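Local coordinates for type IV pilus assembly protein PilF (Thermus thermophilus HB8, PDB 5OIU) that acts as an AAA+ ATPase that binds ATP and magnesium and probably powers the assembly of type IVa pili, at residues C[50-53]-C[54-58]; C[119-122]-C[123-126]; C[335-338]-C[339-343]; C[379-382]-C[383-387]. One frame throughout, in Å; residues are numbered along the deposited sequence.

Overall arrangement
The four contacts come one after another along the chain, each within a single continuous turn or helix start. Contact 1 stands apart, at the end of strand 45-52, outermost in the antiparallel sheet within this chain. Its centre is about 46 Å from that of contact 2, on the opposite side of the chain's centre. Contacts 2, 3 and 4 gather about the mixed P-loop NTPase sheet, with centres 21 to 29 Å apart. Contact 2 lies between strand 104-111 and helix 128-138, contact 3 where strand 328-336 leaves the sheet, and contact 4 against strand 269-281. None touches another. Contact 2 approaches ATP, and contact 4 reaches a second subunit of the hexamer.

Contact 1. Residues C[50-53]-C[54-58]; sequences STLP and KGALN
Pro-53 O receives the backbone N of Ala-56 at 2.8 Å. The bond is fairly straight, with an N-H...O angle of 159°. The donor does not sit on a lone pair: it lies above the carbonyl plane, 35° out of it. Lys-54 and Gly-55, the two residues in the middle of this turn, both have helical backbone angles. The next bond repeats the same spacing, as Leu-57 N reaches Lys-54 O at 3.3 Å. Two successive i+3 to i bonds thus wind the chain into helix 57-67.

The side chains add a small apolar contact. The methyl of Ala-56 points back toward the strand end. Ala-56 CB lies 3.3 Å from Pro-53 O, beside the carbonyl that its own N grips. Ala-56 CB also meets Leu-52 CD2 at 3.8 Å, with Leu-52 CG slightly farther off. The CD2 branch of Leu-52 therefore does most of the touching. Lys-54 turns the other way. Its CG is anti to the backbone N (chi1 -163°), and the chain, bent at chi2 and chi4, touches Tyr-103.

In the fold this is a strand-to-helix turn at the surface. Leu-52 still pairs through its backbone with Val-36 of strand 36-42, and its side chain rests on Val-36 and on Phe-11 of helix 6-22. Leu-57 also packs on Val-36. The turn thus links strand 45-52 to helix 57-67, and both ends keep a hold on strand 36-42.

Contact 2. Residues C[119-122]-C[123-126]; sequences PEIE and DLGF
Ile-121 and Leu-124 cross obliquely, three residues apart on one turn. The touching branches are Ile-121 CG2 and Leu-124 CD1, 4.1 Å apart. Ile-121 holds CG1 between its backbone N and carbonyl carbon (chi1 54°), which leaves CG2 beside the N. Leu-124 CB lies 3.5 Å from Ile-121 O. Leu-124 CD1 goes on to the edge of the Phe-126 ring, in the ring plane. The other methyl, Leu-124 CD2, lies 4.4 Å from Pro-119 CG. The leucine thus lies between isoleucine, proline and phenylalanine, and its side chain is about 5 Å from the bound ATP.

Two backbone bonds hold the turn. Asp-123 N donates to Glu-120 O at 3.0 Å, from above the carbonyl plane. A weak bond follows from Leu-124 N to Ile-121 O at 3.4 Å. Gly-125 then takes positive phi (89°), and the chain turns to place Phe-126. That ring stacks with Phe-134 and His-332, while Ile-121 leans on Phe-131 of helix 128-138.

The charged ends of the glutamates are bound outside the turn. Glu-120 and Glu-122 both form salt bridges to Arg-165 of helix 155-166, the helix that follows the Walker A loop. Glu-122 OE2 and Asp-123 OD2 are 5.9 Å apart, near enough that the like charges may repel weakly. The chemistry therefore divides the turn: an arginine shared by two carboxylates ties it to the P-loop helix, and Leu-124 brings an apolar group close to the nucleotide.

Contact 3. Residues C[335-338]-C[339-343]; sequences LVVD and DEIRH
Asp-338 caps helix 339-347 through one carboxylate oxygen. Asp-338 OD1 accepts Ile-341 N at 3.1 Å, nearly straight, and also the N of Glu-340 in a weak, bent bond of 2.9 Å. CG stands between the backbone N and the carbonyl carbon (chi1 51°), which swings OD1 round to these two amides of the first turn. The main-chain O of Asp-338 is used as well. Asp-338 O takes Arg-342 N at 2.9 Å, with an N-H...O angle of 169°, the first full helical bond.

Arg-342 then doubles back over this same peptide. Its chain bends at chi3 (-128°) and lays one guanidinium face over Asp-338 O, 3.2 Å from the plane and set toward the rim of the group. At the edge of the group, Arg-342 NH1 makes a salt bridge to Asp-339 OD1 at 3.3 Å, the hydrogen bond in it weak. Farther back, Arg-342 CG rests on Val-337 CG1 at 3.7 Å. With an alanine here, Asp-339 would probably lose its charge partner and Val-337 and the cap peptide would lose their cover. Glu-340 looks elsewhere, its carboxylate bridging to Arg-360.

Ile-341 supplies the apolar side. Ile-341 CD1 sits 3.4 Å from Val-336 O and also meets Leu-335 CD2, while its CG2 meets Val-337 CG1. Leu-335 is covered in turn by helices 248-257 and 351-360. The whole is a classic aspartate N-cap at a strand-to-helix junction, here where strand 328-336, outermost within this chain in the mixed sheet of the P-loop NTPase fold, gives way to helix 339-347.

Contact 4. Residues C[379-382]-C[383-387]; sequences TTLE and EVLAR
Thr-379 and Thr-380 are extended, and the chain becomes helical from Leu-381 on. Three backbone bonds step along the start of the helix. Val-384 N to Thr-380 O is weak at 3.4 Å. Leu-385 N to Leu-381 O is short and straight, 2.8 Å at 174°. Ala-386 N to Glu-382 O measures 2.7 Å.

Before them stands the side chain of Thr-380. Its OG1 lies between the backbone N and the carbonyl carbon (chi1 69°), a position that sets it facing the first turn. There Thr-380 OG1 accepts Glu-383 N at 3.0 Å in a nearly straight bond. The same hydroxyl is also hydrogen-bonded to Tyr-325 OH. A valine in its place would probably leave Glu-383 N without its cap and Tyr-325 without this partner.

Thr-379 crosses Glu-383 at about a right angle, with Thr-379 OG1 3.2 Å from Glu-383 CB. This OG1 is hydrogen-bonded to Arg-279 O, while Thr-379 CG2 packs on Val-384 CG2 at 3.7 Å. On another side of the helix, Leu-381 CG and Leu-385 CD1 meet at 3.9 Å. Leu-385 also packs on Asn-264 of a second subunit, and Ala-386 on Thr-235 of that subunit.

The sequence from Thr-380 to Glu-383 resembles a capping box, but the glutamate's carboxylate does not return to Thr-380 N. Its CB and CG lie against the threonine hydroxyl, while the carboxylate goes to Arg-279 of strand 269-281. It also makes a salt bridge to Arg-387 whose hydrogen bond is weak. This is therefore a threonine N-cap without that return bond, at the head of a C-terminal helix lying between its own core strand and a neighbouring subunit.

Contact 1. Residues C[50-53]-C[54-58]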
loop_
_atom_site.group_PDB
_atom_site.type_symbol
_atom_site.label_atom_id
_atom_site.label_comp_id
_atom_site.label_asym_id
_atom_site.label_seq_id
_atom_site.Cartn_x
_atom_site.Cartn_y
_atom_site.Cartn_z
ATOM N N SER C 50 17.546 -50.459 -12.400
ATOM C CA SER C 50 18.425 -50.379 -13.562
ATOM C C SER C 50 19.377 -49.197 -13.388
ATOM O O SER C 50 19.147 -48.310 -12.561
ATOM C CB SER C 50 17.607 -50.249 -14.854
ATOM O OG SER C 50 18.312 -49.530 -15.844
ATOM N N THR C 51 20.465 -49.206 -14.164
ATOM C CA THR C 51 21.381 -48.077 -14.239
ATOM C C THR C 51 21.536 -47.635 -15.683
ATOM O O THR C 51 21.365 -48.413 -16.622
ATOM C CB THR C 51 22.779 -48.379 -13.695
ATOM O OG1 THR C 51 23.489 -49.147 -14.669
ATOM C CG2 THR C 51 22.734 -49.117 -12.364
ATOM N N LEU C 52 21.894 -46.365 -15.838
ATOM C CA LEU C 52 22.005 -45.664 -17.098
ATOM C C LEU C 52 23.324 -44.911 -17.124
ATOM O O LEU C 52 23.765 -44.411 -16.082
ATOM C CB LEU C 52 20.856 -44.665 -17.270
ATOM C CG LEU C 52 19.806 -44.965 -18.329
ATOM C CD1 LEU C 52 19.115 -46.295 -18.052
ATOM C CD2 LEU C 52 18.807 -43.816 -18.371
ATOM N N PRO C 53 23.979 -44.817 -18.280
ATOM C CA PRO C 53 25.192 -43.997 -18.365
ATOM C C PRO C 53 24.843 -42.523 -18.274
ATOM O O PRO C 53 23.806 -42.084 -18.781
ATOM C CB PRO C 53 25.775 -44.362 -19.735
ATOM C CG PRO C 53 24.611 -44.857 -20.503
ATOM C CD PRO C 53 23.721 -45.546 -19.527
ATOM N N LYS C 54 25.718 -41.758 -17.617
ATOM C CA LYS C 54 25.410 -40.371 -17.288
ATOM C C LYS C 54 25.104 -39.516 -18.512
ATOM O O LYS C 54 24.410 -38.501 -18.385
ATOM C CB LYS C 54 26.561 -39.760 -16.491
ATOM C CG LYS C 54 26.171 -38.489 -15.760
ATOM C CD LYS C 54 26.857 -38.413 -14.411
ATOM C CE LYS C 54 26.736 -37.009 -13.841
ATOM N NZ LYS C 54 28.023 -36.629 -13.192
ATOM N N GLY C 55 25.588 -39.892 -19.696
ATOM C CA GLY C 55 25.185 -39.166 -20.893
ATOM C C GLY C 55 23.702 -39.257 -21.218
ATOM O O GLY C 55 23.170 -38.373 -21.897
ATOM N N ALA C 56 23.019 -40.299 -20.738
ATOM C CA ALA C 56 21.600 -40.476 -21.024
ATOM C C ALA C 56 20.712 -39.523 -20.234
ATOM O O ALA C 56 19.533 -39.375 -20.584
ATOM C CB ALA C 56 21.183 -41.915 -20.725
ATOM N N LEU C 57 21.262 -38.860 -19.205
ATOM C CA LEU C 57 20.445 -38.193 -18.192
ATOM C C LEU C 57 19.572 -37.103 -18.790
ATOM O O LEU C 57 18.359 -37.082 -18.567
ATOM C CB LEU C 57 21.330 -37.605 -17.091
ATOM C CG LEU C 57 20.582 -36.770 -16.045
ATOM C CD1 LEU C 57 19.750 -37.682 -15.154
ATOM C CD2 LEU C 57 21.535 -35.942 -15.204
ATOM N N ASN C 58 20.164 -36.174 -19.540
ATOM C CA ASN C 58 19.374 -35.046 -20.022
ATOM C C ASN C 58 18.265 -35.502 -20.971
ATOM O O ASN C 58 17.133 -35.007 -20.894
ATOM C CB ASN C 58 20.290 -34.010 -20.669
ATOM C CG ASN C 58 21.115 -33.253 -19.639
ATOM O OD1 ASN C 58 20.567 -32.600 -18.747
ATOM N ND2 ASN C 58 22.436 -33.359 -19.737
#

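Contact 2. Residues C[119-122]-C[123-126]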
loop_
_atom_site.group_PDB
_atom_site.type_symbol
_atom_site.label_atom_id
_atom_site.label_comp_id
_atom_site.label_asym_id
_atom_site.label_seq_id
_atom_site.Cartn_x
_atom_site.Cartn_y
_atom_site.Cartn_z
ATOM N N PRO C 119 -17.901 -39.159 -6.128
ATOM C CA PRO C 119 -18.951 -39.477 -5.162
ATOM C C PRO C 119 -19.997 -38.371 -5.054
ATOM O O PRO C 119 -19.822 -37.250 -5.543
ATOM C CB PRO C 119 -18.168 -39.584 -3.856
ATOM C CG PRO C 119 -17.065 -38.555 -4.024
ATOM C CD PRO C 119 -16.800 -38.408 -5.506
ATOM N N GLU C 120 -21.097 -38.713 -4.390
ATOM C CA GLU C 120 -22.051 -37.697 -3.985
ATOM C C GLU C 120 -21.424 -36.819 -2.908
ATOM O O GLU C 120 -20.531 -37.246 -2.174
ATOM C CB GLU C 120 -23.338 -38.344 -3.474
ATOM C CG GLU C 120 -24.174 -39.068 -4.560
ATOM C CD GLU C 120 -24.407 -38.223 -5.823
ATOM O OE1 GLU C 120 -24.811 -37.030 -5.721
ATOM O OE2 GLU C 120 -24.177 -38.762 -6.931
ATOM N N ILE C 121 -21.907 -35.582 -2.802
ATOM C CA ILE C 121 -21.291 -34.638 -1.881
ATOM C C ILE C 121 -21.339 -35.110 -0.430
ATOM O O ILE C 121 -20.615 -34.574 0.416
ATOM C CB ILE C 121 -21.942 -33.256 -2.017
ATOM C CG1 ILE C 121 -23.445 -33.369 -1.847
ATOM C CG2 ILE C 121 -21.548 -32.581 -3.331
ATOM C CD1 ILE C 121 -24.050 -32.036 -1.471
ATOM N N GLU C 122 -22.175 -36.102 -0.117
ATOM C CA GLU C 122 -22.335 -36.567 1.256
ATOM C C GLU C 122 -21.226 -37.516 1.689
ATOM O O GLU C 122 -21.096 -37.776 2.891
ATOM C CB GLU C 122 -23.702 -37.241 1.428
ATOM C CG GLU C 122 -24.878 -36.256 1.421
ATOM C CD GLU C 122 -25.410 -35.950 0.015
ATOM O OE1 GLU C 122 -26.222 -34.998 -0.114
ATOM O OE2 GLU C 122 -25.013 -36.655 -0.951
ATOM N N ASP C 123 -20.434 -38.031 0.747
ATOM C CA ASP C 123 -19.255 -38.833 1.051
ATOM C C ASP C 123 -17.961 -38.060 0.800
ATOM O O ASP C 123 -16.931 -38.658 0.484
ATOM C CB ASP C 123 -19.242 -40.124 0.228
ATOM C CG ASP C 123 -20.576 -40.850 0.250
ATOM O OD1 ASP C 123 -21.040 -41.142 1.369
ATOM O OD2 ASP C 123 -21.151 -41.129 -0.843
ATOM N N LEU C 124 -17.996 -36.735 0.902
ATOM C CA LEU C 124 -16.788 -35.945 0.710
ATOM C C LEU C 124 -16.002 -35.756 1.989
ATOM O O LEU C 124 -14.963 -35.095 1.950
ATOM C CB LEU C 124 -17.121 -34.568 0.140
ATOM C CG LEU C 124 -17.298 -34.490 -1.365
ATOM C CD1 LEU C 124 -17.770 -33.086 -1.731
ATOM C CD2 LEU C 124 -16.007 -34.826 -2.037
ATOM N N GLY C 125 -16.497 -36.269 3.116
ATOM C CA GLY C 125 -15.813 -36.176 4.388
ATOM C C GLY C 125 -16.113 -34.953 5.237
ATOM O O GLY C 125 -15.368 -34.695 6.188
ATOM N N PHE C 126 -17.178 -34.197 4.945
ATOM C CA PHE C 126 -17.437 -32.951 5.661
ATOM C C PHE C 126 -17.901 -33.215 7.083
ATOM O O PHE C 126 -18.657 -34.157 7.338
ATOM C CB PHE C 126 -18.498 -32.125 4.937
ATOM C CG PHE C 126 -17.954 -31.304 3.833
ATOM C CD1 PHE C 126 -17.363 -30.084 4.089
ATOM C CD2 PHE C 126 -18.006 -31.756 2.536
ATOM C CE1 PHE C 126 -16.843 -29.322 3.067
ATOM C CE2 PHE C 126 -17.493 -31.001 1.502
ATOM C CZ PHE C 126 -16.915 -29.783 1.762
#

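Contact 3. Residues C[335-338]-C[339-343]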
loop_
_atom_site.group_PDB
_atom_site.type_symbol
_atom_site.label_atom_id
_atom_site.label_comp_id
_atom_site.label_asym_id
_atom_site.label_seq_id
_atom_site.Cartn_x
_atom_site.Cartn_y
_atom_site.Cartn_z
ATOM N N LEU C 335 -15.192 -20.776 4.314
ATOM C CA LEU C 335 -15.467 -19.366 4.536
ATOM C C LEU C 335 -16.724 -19.005 3.757
ATOM O O LEU C 335 -16.684 -18.896 2.524
ATOM C CB LEU C 335 -14.279 -18.517 4.096
ATOM C CG LEU C 335 -14.237 -17.044 4.508
ATOM C CD1 LEU C 335 -12.831 -16.513 4.383
ATOM C CD2 LEU C 335 -15.171 -16.197 3.669
ATOM N N VAL C 336 -17.837 -18.826 4.480
ATOM C CA VAL C 336 -19.111 -18.400 3.904
ATOM C C VAL C 336 -19.233 -16.892 4.080
ATOM O O VAL C 336 -19.145 -16.374 5.203
ATOM C CB VAL C 336 -20.301 -19.135 4.548
ATOM C CG1 VAL C 336 -21.607 -18.718 3.895
ATOM C CG2 VAL C 336 -20.126 -20.628 4.442
ATOM N N VAL C 337 -19.445 -16.193 2.971
ATOM C CA VAL C 337 -19.389 -14.736 2.941
ATOM C C VAL C 337 -20.720 -14.155 3.413
ATOM O O VAL C 337 -21.783 -14.501 2.883
ATOM C CB VAL C 337 -19.044 -14.253 1.524
ATOM C CG1 VAL C 337 -19.120 -12.731 1.431
ATOM C CG2 VAL C 337 -17.672 -14.763 1.125
ATOM N N ASP C 338 -20.669 -13.255 4.398
ATOM C CA ASP C 338 -21.843 -12.517 4.859
ATOM C C ASP C 338 -21.589 -11.020 4.729
ATOM O O ASP C 338 -20.618 -10.588 4.103
ATOM C CB ASP C 338 -22.222 -12.878 6.292
ATOM C CG ASP C 338 -21.042 -12.783 7.239
ATOM O OD1 ASP C 338 -20.359 -11.724 7.257
ATOM O OD2 ASP C 338 -20.802 -13.782 7.958
ATOM N N ASP C 339 -22.489 -10.224 5.312
ATOM C CA ASP C 339 -22.376 -8.774 5.197
ATOM C C ASP C 339 -21.068 -8.289 5.796
ATOM O O ASP C 339 -20.406 -7.398 5.241
ATOM C CB ASP C 339 -23.550 -8.086 5.889
ATOM C CG ASP C 339 -24.843 -8.837 5.724
ATOM O OD1 ASP C 339 -25.432 -8.739 4.621
ATOM O OD2 ASP C 339 -25.253 -9.530 6.685
ATOM N N GLU C 340 -20.668 -8.880 6.924
ATOM C CA GLU C 340 -19.485 -8.398 7.624
ATOM C C GLU C 340 -18.231 -8.628 6.792
ATOM O O GLU C 340 -17.402 -7.719 6.639
ATOM C CB GLU C 340 -19.375 -9.073 8.984
ATOM C CG GLU C 340 -18.792 -8.156 10.020
ATOM C CD GLU C 340 -18.595 -8.855 11.339
ATOM O OE1 GLU C 340 -19.303 -9.864 11.575
ATOM O OE2 GLU C 340 -17.732 -8.400 12.124
ATOM N N ILE C 341 -18.084 -9.839 6.236
ATOM C CA ILE C 341 -16.950 -10.131 5.364
ATOM C C ILE C 341 -16.982 -9.236 4.131
ATOM O O ILE C 341 -15.965 -8.641 3.746
ATOM C CB ILE C 341 -16.943 -11.618 4.979
ATOM C CG1 ILE C 341 -16.560 -12.461 6.186
ATOM C CG2 ILE C 341 -15.988 -11.855 3.831
ATOM C CD1 ILE C 341 -17.253 -13.800 6.215
ATOM N N ARG C 342 -18.154 -9.134 3.488
ATOM C CA ARG C 342 -18.318 -8.214 2.365
ATOM C C ARG C 342 -17.831 -6.832 2.750
ATOM O O ARG C 342 -17.028 -6.217 2.042
ATOM C CB ARG C 342 -19.787 -8.171 1.920
ATOM C CG ARG C 342 -20.132 -9.191 0.847
ATOM C CD ARG C 342 -21.555 -9.090 0.373
ATOM N NE ARG C 342 -22.230 -10.387 0.428
ATOM C CZ ARG C 342 -23.071 -10.748 1.396
ATOM N NH1 ARG C 342 -23.350 -9.909 2.382
ATOM N NH2 ARG C 342 -23.644 -11.945 1.376
ATOM N N HIS C 343 -18.278 -6.360 3.913
ATOM C CA HIS C 343 -17.821 -5.084 4.449
ATOM C C HIS C 343 -16.295 -5.067 4.627
ATOM O O HIS C 343 -15.636 -4.063 4.321
ATOM C CB HIS C 343 -18.585 -4.824 5.758
ATOM C CG HIS C 343 -18.229 -3.547 6.449
ATOM N ND1 HIS C 343 -17.650 -2.476 5.800
ATOM C CD2 HIS C 343 -18.378 -3.171 7.742
ATOM C CE1 HIS C 343 -17.451 -1.497 6.666
ATOM N NE2 HIS C 343 -17.888 -1.893 7.850
#

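Contact 4. Residues C[379-382]-C[383-387]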
loop_
_atom_site.group_PDB
_atom_site.type_symbol
_atom_site.label_atom_id
_atom_site.label_comp_id
_atom_site.label_asym_id
_atom_site.label_seq_id
_atom_site.Cartn_x
_atom_site.Cartn_y
_atom_site.Cartn_z
ATOM N N THR C 379 -7.856 -40.055 11.315
ATOM C CA THR C 379 -6.462 -39.767 11.030
ATOM C C THR C 379 -5.698 -39.600 12.341
ATOM O O THR C 379 -6.277 -39.539 13.437
ATOM C CB THR C 379 -6.330 -38.515 10.147
ATOM O OG1 THR C 379 -4.967 -38.325 9.788
ATOM C CG2 THR C 379 -6.843 -37.260 10.876
ATOM N N THR C 380 -4.377 -39.557 12.221
ATOM C CA THR C 380 -3.553 -39.215 13.363
ATOM C C THR C 380 -3.515 -37.708 13.534
ATOM O O THR C 380 -3.789 -36.945 12.606
ATOM C CB THR C 380 -2.134 -39.723 13.178
ATOM O OG1 THR C 380 -1.510 -38.963 12.134
ATOM C CG2 THR C 380 -2.145 -41.195 12.823
ATOM N N LEU C 381 -3.169 -37.279 14.740
ATOM C CA LEU C 381 -2.938 -35.855 14.947
ATOM C C LEU C 381 -1.717 -35.379 14.172
ATOM O O LEU C 381 -1.701 -34.239 13.693
ATOM C CB LEU C 381 -2.781 -35.558 16.430
ATOM C CG LEU C 381 -2.455 -34.106 16.737
ATOM C CD1 LEU C 381 -3.727 -33.271 16.642
ATOM C CD2 LEU C 381 -1.790 -33.973 18.108
ATOM N N GLU C 382 -0.704 -36.238 14.013
ATOM C CA GLU C 382 0.496 -35.832 13.280
ATOM C C GLU C 382 0.157 -35.468 11.843
ATOM O O GLU C 382 0.613 -34.440 11.329
ATOM C CB GLU C 382 1.559 -36.931 13.322
ATOM C CG GLU C 382 2.301 -37.030 14.670
ATOM C CD GLU C 382 1.443 -37.655 15.787
ATOM O OE1 GLU C 382 0.636 -38.558 15.483
ATOM O OE2 GLU C 382 1.581 -37.252 16.968
ATOM N N GLU C 383 -0.649 -36.304 11.178
ATOM C CA GLU C 383 -1.121 -35.979 9.837
ATOM C C GLU C 383 -1.772 -34.609 9.809
ATOM O O GLU C 383 -1.480 -33.787 8.934
ATOM C CB GLU C 383 -2.101 -37.043 9.351
ATOM C CG GLU C 383 -1.432 -38.203 8.679
ATOM C CD GLU C 383 -0.699 -37.781 7.425
ATOM O OE1 GLU C 383 -1.364 -37.227 6.532
ATOM O OE2 GLU C 383 0.533 -37.992 7.331
ATOM N N VAL C 384 -2.635 -34.332 10.788
ATOM C CA VAL C 384 -3.300 -33.033 10.850
ATOM C C VAL C 384 -2.271 -31.913 10.982
ATOM O O VAL C 384 -2.239 -30.974 10.175
ATOM C CB VAL C 384 -4.314 -33.008 12.004
ATOM C CG1 VAL C 384 -4.780 -31.590 12.262
ATOM C CG2 VAL C 384 -5.493 -33.939 11.685
ATOM N N LEU C 385 -1.425 -31.991 12.016
ATOM C CA LEU C 385 -0.397 -30.974 12.220
ATOM C C LEU C 385 0.479 -30.805 10.990
ATOM O O LEU C 385 0.888 -29.687 10.663
ATOM C CB LEU C 385 0.466 -31.326 13.420
ATOM C CG LEU C 385 -0.321 -31.528 14.696
ATOM C CD1 LEU C 385 0.632 -31.869 15.837
ATOM C CD2 LEU C 385 -1.112 -30.273 15.005
ATOM N N ALA C 386 0.784 -31.907 10.298
ATOM C CA ALA C 386 1.582 -31.811 9.079
ATOM C C ALA C 386 0.931 -30.878 8.068
ATOM O O ALA C 386 1.593 -30.007 7.487
ATOM C CB ALA C 386 1.778 -33.201 8.474
ATOM N N ARG C 387 -0.388 -31.028 7.874
ATOM C CA ARG C 387 -1.118 -30.361 6.803
ATOM C C ARG C 387 -1.432 -28.906 7.094
ATOM O O ARG C 387 -1.923 -28.214 6.201
ATOM C CB ARG C 387 -2.433 -31.093 6.525
ATOM C CG ARG C 387 -2.324 -32.376 5.752
ATOM C CD ARG C 387 -1.537 -32.200 4.468
ATOM N NE ARG C 387 -0.157 -32.575 4.700
ATOM C CZ ARG C 387 0.250 -33.827 4.847
ATOM N NH1 ARG C 387 -0.639 -34.813 4.747
ATOM N NH2 ARG C 387 1.542 -34.091 5.077
#